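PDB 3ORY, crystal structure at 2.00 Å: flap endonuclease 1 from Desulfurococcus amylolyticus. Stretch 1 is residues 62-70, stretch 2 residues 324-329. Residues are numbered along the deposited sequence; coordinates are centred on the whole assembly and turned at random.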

# COMPACT_ATOMS: atom_id res chain seq x y z
N MET A 62 6.95 -18.54 -7.28
CA MET A 62 6.74 -19.66 -6.38
C MET A 62 8.05 -20.39 -6.10
O MET A 62 8.94 -20.41 -6.95
N ASP A 63 8.17 -20.95 -4.90
CA ASP A 63 9.33 -21.76 -4.56
C ASP A 63 9.09 -23.22 -4.97
O ASP A 63 8.06 -23.54 -5.56
N ASN A 64 10.04 -24.10 -4.65
CA ASN A 64 9.95 -25.52 -5.02
C ASN A 64 8.95 -26.32 -4.20
O ASN A 64 8.66 -27.48 -4.52
N ASN A 65 8.43 -25.72 -3.13
CA ASN A 65 7.38 -26.31 -2.32
C ASN A 65 6.00 -25.80 -2.75
O ASN A 65 5.01 -26.00 -2.05
N GLY A 66 5.95 -25.15 -3.91
CA GLY A 66 4.73 -24.57 -4.45
C GLY A 66 4.21 -23.30 -3.78
O GLY A 66 3.12 -22.83 -4.10
N ARG A 67 4.97 -22.73 -2.85
CA ARG A 67 4.52 -21.54 -2.11
C ARG A 67 4.81 -20.22 -2.85
O ARG A 67 5.88 -20.06 -3.45
N ILE A 68 3.86 -19.29 -2.78
CA ILE A 68 4.02 -17.96 -3.39
C ILE A 68 5.18 -17.20 -2.73
O ILE A 68 5.32 -17.21 -1.52
N THR A 69 6.05 -16.59 -3.55
CA THR A 69 7.20 -15.86 -3.01
C THR A 69 7.26 -14.42 -3.49
O THR A 69 8.17 -13.68 -3.13
N SER A 70 6.27 -14.01 -4.29
CA SER A 70 6.21 -12.66 -4.88
C SER A 70 6.39 -11.54 -3.86
O SER A 70 7.06 -10.54 -4.13
N ASP A 324 17.75 -20.64 0.47
CA ASP A 324 17.57 -21.99 1.02
C ASP A 324 16.10 -22.36 1.24
O ASP A 324 15.66 -23.43 0.83
N GLU A 325 15.36 -21.46 1.87
CA GLU A 325 13.96 -21.74 2.21
C GLU A 325 12.99 -21.46 1.07
O GLU A 325 11.91 -22.07 1.02
N HIS A 326 13.35 -20.55 0.16
CA HIS A 326 12.40 -20.12 -0.88
C HIS A 326 12.92 -20.18 -2.32
O HIS A 326 12.29 -19.66 -3.25
N ASP A 327 14.08 -20.81 -2.48
CA ASP A 327 14.62 -21.19 -3.80
C ASP A 327 14.91 -20.03 -4.76
O ASP A 327 14.88 -20.21 -5.98
N PHE A 328 15.18 -18.85 -4.20
CA PHE A 328 15.64 -17.70 -5.00
C PHE A 328 17.02 -18.03 -5.56
O PHE A 328 17.76 -18.84 -4.99
N SER A 329 17.39 -17.38 -6.66
CA SER A 329 18.70 -17.59 -7.26
C SER A 329 19.83 -17.08 -6.38
O SER A 329 19.84 -15.91 -5.99

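A compact, mainly polar contact joins a tight turn in stretch 1 to the loop that follows the helix end in stretch 2, with Asp63 as its hub and a small apolar patch beside it; together the two stretches bury 345 Å². The backbones come closest at Asp63 and His326, whose CA atoms lie 5.1 Å apart. Residues Asp63 to Gly66 form a type I beta turn, closed by a backbone hydrogen bond from Gly66 N to Asp63 O (3.1 Å), and Asp63 N also bonds to Arg67 O (2.9 Å). The buried Asp63 points toward stretch 2 with chi1 in p, and its two carboxylate oxygens serve different ends. Asp63 OD1 stays within stretch 1, accepting hydrogen bonds from Asn65 N (2.8 Å) and, just past the turn, Arg67 N (2.9 Å). OD2 forms a salt bridge with Arg67, taking hydrogen bonds from Arg67 NE (2.8 Å) and Arg67 NH2 (3.0 Å), and also accepts the hydrogen bond from His326 ND1 (3.1 Å) that ties the two stretches together. It meets the imidazole at its edge, near the ring plane, where the N-H can reach it. His326, buried with chi1 in m and chi2 at -71°, leaves the backbone sideways to stretch 1, and its CE1 lies over one face of the Arg67 guanidinium. Arg67 itself points toward stretch 2 in an m, t, m conformation for chi1 to chi3; Arg67 NH2 comes within 2.9 Å of Glu325 O, but the angle is too poor for a hydrogen bond. Asp327 points toward the turn with chi1 in m, and its OD2 receives the second hydrogen bond across the contact, a nearly straight one from Asn64 N (2.8 Å, 165°). The same Asp327 OD2 sits 3.4 Å from Asp63 CB and 4.6 Å from Asp63 OD1, so two like charges lie close together; the Asn65 amide, the Arg67 amide and side chain, and His326 supply hydrogen bonds to the Asp63 carboxylate. Asn64, sideways with chi1 in m, brings its ND2 to 3.1 Å from Asp327 OD1 without hydrogen-bond geometry. The apolar patch centres on Thr69, buried and pointing toward stretch 2 with chi1 in p. Its CG2 lies 3.9 Å from His326 ND1, while Thr69 CB packs 3.8 Å from Phe328 CE2. Phe328 starts sideways, with chi1 in m, but the end of its ring comes nearer to stretch 1. Met62, Ile68 and Ser70 point away and take no part in the contact.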

# COMPACT_ATOMS: atom_id res chain seq x y z
CB MET A 62 5.68 -20.62 -6.95
CG MET A 62 4.23 -20.12 -6.78
SD MET A 62 3.02 -21.15 -7.64
CE MET A 62 3.40 -20.78 -9.35
CB ASP A 63 9.72 -21.61 -3.08
CG ASP A 63 8.67 -22.18 -2.11
OD1 ASP A 63 7.86 -23.03 -2.51
OD2 ASP A 63 8.69 -21.76 -0.94
CB ASN A 64 11.33 -26.18 -4.95
CG ASN A 64 12.27 -25.69 -6.04
OD1 ASN A 64 11.85 -25.16 -7.07
ND2 ASN A 64 13.57 -25.85 -5.81
CB ASN A 65 7.62 -26.02 -0.83
CG ASN A 65 8.56 -27.03 -0.16
OD1 ASN A 65 8.49 -28.23 -0.43
ND2 ASN A 65 9.43 -26.53 0.72
CB ARG A 67 5.15 -21.49 -0.71
CG ARG A 67 4.81 -22.70 0.16
CD ARG A 67 5.64 -22.72 1.43
NE ARG A 67 7.07 -22.76 1.14
CZ ARG A 67 8.01 -23.09 2.03
NH1 ARG A 67 7.66 -23.43 3.27
NH2 ARG A 67 9.28 -23.10 1.67
CB ILE A 68 2.70 -17.14 -3.36
CG1 ILE A 68 1.63 -17.86 -4.19
CG2 ILE A 68 2.91 -15.69 -3.86
CD1 ILE A 68 0.21 -17.25 -4.08
CB THR A 69 8.53 -16.55 -3.35
OG1 THR A 69 8.59 -16.74 -4.76
CG2 THR A 69 8.65 -17.91 -2.66
CB SER A 70 4.89 -12.46 -5.64
OG SER A 70 4.85 -13.25 -6.83
CB ASP A 324 18.37 -22.18 2.32
CG ASP A 324 19.85 -21.89 2.13
OD1 ASP A 324 20.34 -21.98 0.99
OD2 ASP A 324 20.52 -21.57 3.12
CB GLU A 325 13.56 -20.93 3.44
CG GLU A 325 14.18 -21.46 4.74
CD GLU A 325 14.00 -20.51 5.94
OE1 GLU A 325 13.01 -19.75 5.98
OE2 GLU A 325 14.86 -20.54 6.84
CB HIS A 326 11.81 -18.75 -0.53
CG HIS A 326 10.97 -18.76 0.71
ND1 HIS A 326 9.73 -19.36 0.75
CD2 HIS A 326 11.19 -18.27 1.95
CE1 HIS A 326 9.22 -19.23 1.96
NE2 HIS A 326 10.08 -18.57 2.71
CB ASP A 327 13.71 -22.25 -4.46
CG ASP A 327 13.51 -23.45 -3.57
OD1 ASP A 327 14.49 -24.18 -3.34
OD2 ASP A 327 12.37 -23.67 -3.08
CB PHE A 328 15.77 -16.45 -4.13
CG PHE A 328 14.47 -15.73 -3.89
CD1 PHE A 328 14.34 -14.40 -4.28
CD2 PHE A 328 13.40 -16.35 -3.25
CE1 PHE A 328 13.15 -13.70 -4.05
CE2 PHE A 328 12.20 -15.66 -3.01
CZ PHE A 328 12.08 -14.33 -3.42
CB SER A 329 18.78 -16.91 -8.63
OG SER A 329 20.13 -16.59 -8.93